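Local coordinates for Sts-2 protein (Mus musculus, PDB 3D4I), which carries an acid-dependent 2H-phosphatase domain and probably interferes with CBL-mediated down-regulation of receptor-type tyrosine kinases, T-cell receptors included, at residues W29-T34 with I58-E62; A94-C100 with I199-S203; R211-G215 with K247-V251. One frame throughout, in Å; residues are numbered along the deposited sequence. Where two conformers were deposited one is given.

In the fold
All three contacts lie in the PGM-like phosphatase domain, in series along the chain. The centre of contact 2 lies about 3 Å from the centre of the chain, at the C-terminal ends of the parallel strands 89-94 and 196-201. It holds the probable catalytic H202. Contacts 1 and 3 lie on opposite sides of that centre, their own centres about 40 Å apart. Contact 1 packs short helical turns in the region between strand 11-16 and helix 69-85. It touches contact 2 through F61 and L98. Contact 3 covers the outermost strand 248-251 of the sheet that contact 2 also reaches. The series thus runs from the periphery through the probable active site to the sheet edge.

Contact 1: residues W29-T34 with I58-E62; sequences WLQQCT and IKDFE
L30 reaches from the short helix 29-32 onto the 3-10 segment that includes 58-61. Its CB lies over the centre of the W29 ring, 3.9 Å above the plane. CG stands anti to the backbone N (chi1 -176°), which sends both methyls across the contact. CD1 meets CG1 of I58 at 3.8 Å, and the two side chains run antiparallel alongside each other. CD2 rests on backbone, 3.7 Å from I58 O and just as near to E62 N.

I58 CD1 also touches T34 OG1, at 3.6 Å. That hydroxyl is held from its own side, as T34 OG1 donates to L30 O at 2.6 Å, approaching 34° out of the carbonyl plane. W29 completes the contact with the far edge of its indole. CZ2 comes 3.4 Å from F61 O, which lies in the ring plane, and CH2 packs on F61 CB at 3.8 Å. An alanine in place of W29 has no indole, which would probably open a gap beside F61 O and CB and leave L30 CB less firmly packed.

The two segments belong to the mostly irregular region between strand 11-16 and helix 69-85. W29 also packs on V21 and D22 of helix 21-25 and on P66. F61 carries its ring away from the 29-34 segment, where it makes a cation-pi contact with R54 and touches L98 of helix 98-111.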
loop_
_atom_site.group_PDB
_atom_site.type_symbol
_atom_site.label_atom_id
_atom_site.label_comp_id
_atom_site.label_asym_id
_atom_site.label_seq_id
_atom_site.Cartn_x
_atom_site.Cartn_y
_atom_site.Cartn_z
ATOM N N TRP A 29 -19.230 6.210 -2.895
ATOM C CA TRP A 29 -18.457 5.504 -1.842
ATOM C C TRP A 29 -19.165 5.528 -0.471
ATOM O O TRP A 29 -19.187 4.525 0.219
ATOM C CB TRP A 29 -17.017 6.064 -1.739
ATOM C CG TRP A 29 -16.964 7.375 -1.010
ATOM C CD1 TRP A 29 -17.168 8.614 -1.537
ATOM C CD2 TRP A 29 -16.761 7.569 0.402
ATOM N NE1 TRP A 29 -17.082 9.563 -0.560
ATOM C CE2 TRP A 29 -16.837 8.953 0.644
ATOM C CE3 TRP A 29 -16.511 6.699 1.481
ATOM C CZ2 TRP A 29 -16.673 9.505 1.917
ATOM C CZ3 TRP A 29 -16.349 7.243 2.755
ATOM C CH2 TRP A 29 -16.431 8.635 2.960
ATOM N N LEU A 30 -19.727 6.666 -0.073
ATOM C CA LEU A 30 -20.324 6.778 1.275
ATOM C C LEU A 30 -21.550 5.874 1.467
ATOM O O LEU A 30 -21.721 5.257 2.527
ATOM C CB LEU A 30 -20.591 8.236 1.672
ATOM C CG LEU A 30 -21.131 8.508 3.089
ATOM C CD1 LEU A 30 -20.174 7.934 4.137
ATOM C CD2 LEU A 30 -21.353 10.014 3.311
ATOM N N GLN A 31 -22.376 5.771 0.432
ATOM C CA GLN A 31 -23.536 4.866 0.460
ATOM C C GLN A 31 -23.110 3.400 0.449
ATOM O O GLN A 31 -23.793 2.574 1.021
ATOM C CB GLN A 31 -24.519 5.155 -0.690
ATOM C CG GLN A 31 -25.247 6.496 -0.575
ATOM C CD GLN A 31 -24.344 7.670 -0.818
ATOM O OE1 GLN A 31 -23.601 7.691 -1.787
ATOM N NE2 GLN A 31 -24.370 8.640 0.080
ATOM N N GLN A 32 -21.970 3.084 -0.178
ATOM C CA GLN A 32 -21.415 1.722 -0.145
ATOM C C GLN A 32 -21.070 1.239 1.261
ATOM O O GLN A 32 -21.162 0.045 1.551
ATOM C CB GLN A 32 -20.152 1.608 -1.032
ATOM C CG GLN A 32 -20.439 1.888 -2.516
ATOM C CD GLN A 32 -19.175 2.008 -3.350
ATOM O OE1 GLN A 32 -18.217 1.282 -3.141
ATOM N NE2 GLN A 32 -19.187 2.913 -4.304
ATOM N N CYS A 33 -20.644 2.155 2.114
ATOM C CA CYS A 33 -20.077 1.782 3.410
ATOM C C CYS A 33 -20.955 2.192 4.589
ATOM O O CYS A 33 -20.478 2.239 5.714
ATOM C CB CYS A 33 -18.643 2.345 3.555
ATOM S SG CYS A 33 -18.489 4.147 3.687
ATOM N N THR A 34 -22.244 2.439 4.306
ATOM C CA THR A 34 -23.248 2.822 5.308
ATOM C C THR A 34 -24.276 1.701 5.403
ATOM O O THR A 34 -24.886 1.330 4.403
ATOM C CB THR A 34 -23.956 4.163 4.902
ATOM O OG1 THR A 34 -22.980 5.201 4.767
ATOM C CG2 THR A 34 -24.989 4.605 5.942
ATOM N N ILE A 58 -21.980 10.393 10.250
ATOM C CA ILE A 58 -21.300 9.894 9.044
ATOM C C ILE A 58 -21.487 10.770 7.788
ATOM O O ILE A 58 -20.649 10.750 6.885
ATOM C CB ILE A 58 -21.778 8.429 8.749
ATOM C CG1 ILE A 58 -20.763 7.641 7.925
ATOM C CG2 ILE A 58 -23.189 8.410 8.121
ATOM C CD1 ILE A 58 -21.131 6.165 7.760
ATOM N N LYS A 59 -22.582 11.530 7.740
ATOM C CA LYS A 59 -22.968 12.265 6.528
ATOM C C LYS A 59 -22.018 13.387 6.086
ATOM O O LYS A 59 -22.014 13.760 4.916
ATOM C CB LYS A 59 -24.407 12.804 6.637
ATOM C CG LYS A 59 -25.435 12.020 5.827
ATOM C CD LYS A 59 -26.773 12.771 5.753
ATOM C CE LYS A 59 -27.420 12.684 4.366
ATOM N NZ LYS A 59 -26.731 13.565 3.365
ATOM N N ASP A 60 -21.217 13.919 7.009
ATOM C CA ASP A 60 -20.299 15.017 6.678
ATOM C C ASP A 60 -19.059 14.592 5.881
ATOM O O ASP A 60 -18.368 15.432 5.296
ATOM C CB ASP A 60 -19.888 15.764 7.949
ATOM C CG ASP A 60 -21.012 16.614 8.530
ATOM O OD1 ASP A 60 -22.076 16.766 7.882
ATOM O OD2 ASP A 60 -20.823 17.131 9.657
ATOM N N PHE A 61 -18.783 13.288 5.849
ATOM C CA PHE A 61 -17.686 12.748 5.047
ATOM C C PHE A 61 -17.952 12.830 3.545
ATOM O O PHE A 61 -17.026 12.733 2.741
ATOM C CB PHE A 61 -17.392 11.311 5.454
ATOM C CG PHE A 61 -16.815 11.179 6.831
ATOM C CD1 PHE A 61 -15.446 11.353 7.051
ATOM C CD2 PHE A 61 -17.635 10.857 7.914
ATOM C CE1 PHE A 61 -14.914 11.223 8.326
ATOM C CE2 PHE A 61 -17.098 10.715 9.203
ATOM C CZ PHE A 61 -15.747 10.893 9.410
ATOM N N GLU A 62 -19.222 13.025 3.190
ATOM C CA GLU A 62 -19.687 13.215 1.804
ATOM C C GLU A 62 -18.617 13.938 0.970
ATOM O O GLU A 62 -18.125 13.392 -0.018
ATOM C CB GLU A 62 -21.039 13.980 1.814
ATOM C CG GLU A 62 -21.445 14.635 0.488
ATOM C CD GLU A 62 -22.746 15.433 0.567
ATOM O OE1 GLU A 62 -23.008 16.107 1.590
ATOM O OE2 GLU A 62 -23.505 15.407 -0.422
#

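Contact 2: residues A94-C100 with I199-S203; sequences ASPALRC and IVSHS
The H202 ring carries C100 SG over one face, 3.9 Å from the ring centroid and 22° off the normal. S95 OG, A97 CB and the R99 guanidinium all come to its edge. The R99 group is turned 74° against the ring, so it meets that edge with a face. Its NH2 is 3.4 Å from H202 CE1. Water 1, in the guanidinium plane, accepts from R99 NH2 and bonds to H202 ND1 at 2.8 Å.

This is the active-site end of the histidine phosphatase fold, where parallel strands deliver residues from their C-terminal ends. H202 and H17, which R99 also touches, are probably the two histidines that give 2H-phosphatases their name. R99 makes a salt bridge to E132, and the F126 ring meets H202 at about a right angle.

The strands pair just before the site. A94 and V200 form a parallel bridge, and S95 N donates to V200 O at 3.0 Å in a fairly straight bond. V200 packs CG1 against C100 O at 3.4 Å, joining strand to helix.

S95 sets the ring from the other end. A chi1 of 159° swings OG away from the backbone N and onto H202 NE2, with which it shares a 2.8 Å hydrogen bond; either atom could be the donor. The same S95 OG takes a weak bond from A97 N at 3.3 Å, at the N-cap of helix 98-111.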
loop_
_atom_site.group_PDB
_atom_site.type_symbol
_atom_site.label_atom_id
_atom_site.label_comp_id
_atom_site.label_asym_id
_atom_site.label_seq_id
_atom_site.Cartn_x
_atom_site.Cartn_y
_atom_site.Cartn_z
ATOM N N ALA A 94 -0.692 21.399 7.151
ATOM C CA ALA A 94 -1.584 20.581 6.330
ATOM C C ALA A 94 -2.819 21.369 5.940
ATOM O O ALA A 94 -3.334 22.168 6.727
ATOM C CB ALA A 94 -2.008 19.307 7.102
ATOM N N SER A 95 -3.308 21.115 4.739
ATOM C CA SER A 95 -4.652 21.480 4.344
ATOM C C SER A 95 -5.697 20.907 5.317
ATOM O O SER A 95 -5.528 19.797 5.833
ATOM C CB SER A 95 -4.901 20.961 2.929
ATOM O OG SER A 95 -6.282 20.856 2.660
ATOM N N PRO A 96 -6.775 21.668 5.592
ATOM C CA PRO A 96 -7.822 21.191 6.524
ATOM C C PRO A 96 -8.613 19.927 6.059
ATOM O O PRO A 96 -9.343 19.316 6.873
ATOM C CB PRO A 96 -8.753 22.412 6.654
ATOM C CG PRO A 96 -8.581 23.166 5.342
ATOM C CD PRO A 96 -7.078 23.014 5.069
ATOM N N ALA A 97 -8.477 19.544 4.786
ATOM C CA ALA A 97 -9.090 18.315 4.269
ATOM C C ALA A 97 -8.627 17.098 5.067
ATOM O O ALA A 97 -7.440 16.966 5.405
ATOM C CB ALA A 97 -8.801 18.134 2.783
ATOM N N LEU A 98 -9.562 16.207 5.384
ATOM C CA LEU A 98 -9.235 15.033 6.183
ATOM C C LEU A 98 -8.076 14.255 5.583
ATOM O O LEU A 98 -7.163 13.873 6.294
ATOM C CB LEU A 98 -10.465 14.105 6.295
ATOM C CG LEU A 98 -10.309 12.818 7.109
ATOM C CD1 LEU A 98 -9.847 13.102 8.537
ATOM C CD2 LEU A 98 -11.649 12.036 7.093
ATOM N N ARG A 99 -8.147 14.002 4.280
ATOM C CA ARG A 99 -7.121 13.234 3.561
ATOM C C ARG A 99 -5.718 13.809 3.750
ATOM O O ARG A 99 -4.755 13.051 3.862
ATOM C CB ARG A 99 -7.495 13.094 2.068
ATOM C CG ARG A 99 -7.583 14.424 1.298
ATOM C CD ARG A 99 -8.322 14.173 0.016
ATOM N NE ARG A 99 -8.496 15.340 -0.844
ATOM C CZ ARG A 99 -9.517 16.192 -0.822
ATOM N NH1 ARG A 99 -10.484 16.107 0.098
ATOM N NH2 ARG A 99 -9.549 17.165 -1.723
ATOM N N CYS A 100 -5.625 15.143 3.841
ATOM C CA CYS A 100 -4.354 15.827 4.057
ATOM C C CYS A 100 -3.892 15.750 5.492
ATOM O O CYS A 100 -2.742 15.408 5.746
ATOM C CB CYS A 100 -4.415 17.294 3.600
ATOM S SG CYS A 100 -4.812 17.486 1.870
ATOM N N ILE A 199 4.629 20.544 3.736
ATOM C CA ILE A 199 3.402 21.179 3.322
ATOM C C ILE A 199 2.561 20.043 2.727
ATOM O O ILE A 199 2.777 19.635 1.595
ATOM C CB ILE A 199 3.643 22.290 2.237
ATOM C CG1 ILE A 199 4.636 23.384 2.720
ATOM C CG2 ILE A 199 2.321 22.898 1.747
ATOM C CD1 ILE A 199 4.241 24.131 3.965
ATOM N N VAL A 200 1.620 19.521 3.509
ATOM C CA VAL A 200 0.875 18.331 3.097
ATOM C C VAL A 200 -0.468 18.793 2.568
ATOM O O VAL A 200 -1.310 19.297 3.328
ATOM C CB VAL A 200 0.648 17.360 4.269
ATOM C CG1 VAL A 200 -0.091 16.085 3.760
ATOM C CG2 VAL A 200 1.998 16.990 4.933
ATOM N N SER A 201 -0.661 18.638 1.266
ATOM C CA SER A 201 -1.737 19.359 0.584
ATOM C C SER A 201 -2.190 18.569 -0.636
ATOM O O SER A 201 -2.145 17.321 -0.631
ATOM C CB SER A 201 -1.241 20.781 0.232
ATOM O OG SER A 201 -2.273 21.577 -0.332
ATOM N N HIS A 202 -2.611 19.296 -1.667
ATOM C CA HIS A 202 -3.296 18.793 -2.844
ATOM C C HIS A 202 -2.359 18.851 -4.032
ATOM O O HIS A 202 -1.320 19.494 -3.953
ATOM C CB HIS A 202 -4.525 19.677 -3.113
ATOM C CG HIS A 202 -5.451 19.758 -1.932
ATOM N ND1 HIS A 202 -6.456 18.838 -1.710
ATOM C CD2 HIS A 202 -5.466 20.598 -0.871
ATOM C CE1 HIS A 202 -7.081 19.140 -0.580
ATOM N NE2 HIS A 202 -6.486 20.193 -0.042
ATOM N N SER A 203 -2.716 18.183 -5.126
ATOM C CA SER A 203 -1.866 18.186 -6.325
ATOM C C SER A 203 -1.586 19.626 -6.768
ATOM O O SER A 203 -0.466 19.965 -7.112
ATOM C CB SER A 203 -2.538 17.410 -7.450
ATOM O OG SER A 203 -2.525 16.019 -7.158
HETATM O O HOH W 1 -7.524 17.392 -3.866
#

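Contact 3: residues R211-G215 with K247-V251; sequences RPLLG and KWDLV
K247 opens its segment beside L214, with NZ 3.8 Å from L214 O. The lysine chain is kinked twice and folds back on its own strand. There NZ donates to W248 O at 2.9 Å, tilted 29° from the carbonyl plane, and makes a long salt bridge to D249.

W248 comes next and turns its indole under L213. L213 CB sits over the five-membered ring, 4.3 Å from its centroid, in a CH-pi contact. L213 CD1 lies over the same face, nearer the rim. W248 CD1 also touches L213 O at 3.4 Å. That carbonyl accepts a hydrogen bond from water 2, which in turn accepts one from W248 N, so the water bridges the two backbones.

The strand 248-251 is the outermost on this side of the mixed sheet in the phosphatase domain, antiparallel to 236-241. The turn 211-214 packs against it and ends in a Schellman motif at G215, which has a positive phi. I187 of helix 172-187 and I12 of strand 11-16 touch both L213 and W248.

D249 points its side chain away from the turn, but L214 CD2 still packs along the backbone here, 3.5 Å from W248 O and 3.7 Å from L250 N. L250 then lies roughly perpendicular to L214, its CG 3.8 Å from L214 CD1. L250 also packs on W268 of the second subunit.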
loop_
_atom_site.group_PDB
_atom_site.type_symbol
_atom_site.label_atom_id
_atom_site.label_comp_id
_atom_site.label_asym_id
_atom_site.label_seq_id
_atom_site.Cartn_x
_atom_site.Cartn_y
_atom_site.Cartn_z
ATOM N N ARG A 211 5.943 27.972 -6.787
ATOM C CA ARG A 211 6.186 29.117 -7.689
ATOM C C ARG A 211 6.461 30.449 -6.958
ATOM O O ARG A 211 7.428 31.134 -7.308
ATOM C CB ARG A 211 5.080 29.251 -8.733
ATOM C CG ARG A 211 5.152 28.141 -9.776
ATOM C CD ARG A 211 4.199 28.351 -10.910
ATOM N NE ARG A 211 4.682 29.342 -11.866
ATOM C CZ ARG A 211 5.534 29.100 -12.864
ATOM N NH1 ARG A 211 6.039 27.888 -13.066
ATOM N NH2 ARG A 211 5.864 30.084 -13.686
ATOM N N PRO A 212 5.638 30.804 -5.933
ATOM C CA PRO A 212 5.906 32.036 -5.161
ATOM C C PRO A 212 7.263 32.038 -4.463
ATOM O O PRO A 212 7.900 33.091 -4.397
ATOM C CB PRO A 212 4.773 32.067 -4.119
ATOM C CG PRO A 212 3.701 31.227 -4.684
ATOM C CD PRO A 212 4.418 30.130 -5.438
ATOM N N LEU A 213 7.716 30.875 -3.971
ATOM C CA LEU A 213 9.035 30.772 -3.325
ATOM C C LEU A 213 10.138 30.993 -4.331
ATOM O O LEU A 213 11.151 31.619 -4.032
ATOM C CB LEU A 213 9.246 29.384 -2.691
ATOM C CG LEU A 213 8.287 28.899 -1.605
ATOM C CD1 LEU A 213 8.801 27.561 -1.031
ATOM C CD2 LEU A 213 8.123 29.925 -0.509
ATOM N N LEU A 214 9.935 30.456 -5.524
ATOM C CA LEU A 214 10.930 30.522 -6.593
ATOM C C LEU A 214 10.921 31.875 -7.293
ATOM O O LEU A 214 11.770 32.148 -8.132
ATOM C CB LEU A 214 10.696 29.377 -7.600
ATOM C CG LEU A 214 10.642 27.952 -7.022
ATOM C CD1 LEU A 214 10.087 26.957 -8.066
ATOM C CD2 LEU A 214 11.986 27.496 -6.488
ATOM N N GLY A 215 9.968 32.722 -6.936
ATOM C CA GLY A 215 9.850 34.059 -7.528
ATOM C C GLY A 215 9.341 34.025 -8.947
ATOM O O GLY A 215 9.669 34.903 -9.733
ATOM N N LYS A 247 17.128 33.322 -1.762
ATOM C CA LYS A 247 16.544 32.745 -2.970
ATOM C C LYS A 247 16.291 31.270 -2.738
ATOM O O LYS A 247 17.068 30.621 -2.038
ATOM C CB LYS A 247 17.526 32.880 -4.145
ATOM C CG LYS A 247 16.892 32.709 -5.510
ATOM C CD LYS A 247 17.647 31.673 -6.374
ATOM C CE LYS A 247 16.961 31.468 -7.746
ATOM N NZ LYS A 247 15.465 31.334 -7.660
ATOM N N TRP A 248 15.228 30.756 -3.348
ATOM C CA TRP A 248 14.875 29.323 -3.272
ATOM C C TRP A 248 15.070 28.687 -4.629
ATOM O O TRP A 248 14.793 29.322 -5.634
ATOM C CB TRP A 248 13.402 29.152 -2.873
ATOM C CG TRP A 248 13.074 29.658 -1.509
ATOM C CD1 TRP A 248 12.873 30.948 -1.134
ATOM C CD2 TRP A 248 12.870 28.860 -0.338
ATOM N NE1 TRP A 248 12.581 31.018 0.216
ATOM C CE2 TRP A 248 12.562 29.745 0.725
ATOM C CE3 TRP A 248 12.909 27.477 -0.085
ATOM C CZ2 TRP A 248 12.305 29.292 2.024
ATOM C CZ3 TRP A 248 12.661 27.029 1.213
ATOM C CH2 TRP A 248 12.363 27.934 2.246
ATOM N N ASP A 249 15.523 27.428 -4.640
ATOM C CA ASP A 249 15.723 26.640 -5.857
ATOM C C ASP A 249 14.987 25.312 -5.695
ATOM O O ASP A 249 14.953 24.763 -4.594
ATOM C CB ASP A 249 17.208 26.280 -6.046
ATOM C CG ASP A 249 18.098 27.484 -6.283
ATOM O OD1 ASP A 249 17.895 28.214 -7.278
ATOM O OD2 ASP A 249 19.025 27.676 -5.470
ATOM N N LEU A 250 14.436 24.805 -6.791
ATOM C CA LEU A 250 13.951 23.432 -6.876
ATOM C C LEU A 250 15.080 22.402 -6.814
ATOM O O LEU A 250 16.091 22.502 -7.530
ATOM C CB LEU A 250 13.226 23.230 -8.182
ATOM C CG LEU A 250 11.758 23.567 -8.294
ATOM C CD1 LEU A 250 11.414 23.487 -9.746
ATOM C CD2 LEU A 250 10.956 22.553 -7.483
ATOM N N VAL A 251 14.865 21.377 -6.004
ATOM C CA VAL A 251 15.900 20.423 -5.651
ATOM C C VAL A 251 15.231 19.046 -5.753
ATOM O O VAL A 251 14.007 18.956 -5.614
ATOM C CB VAL A 251 16.442 20.748 -4.199
ATOM C CG1 VAL A 251 17.256 19.630 -3.617
ATOM C CG2 VAL A 251 17.275 22.043 -4.201
HETATM O O HOH W 2 13.602 32.722 -4.684
#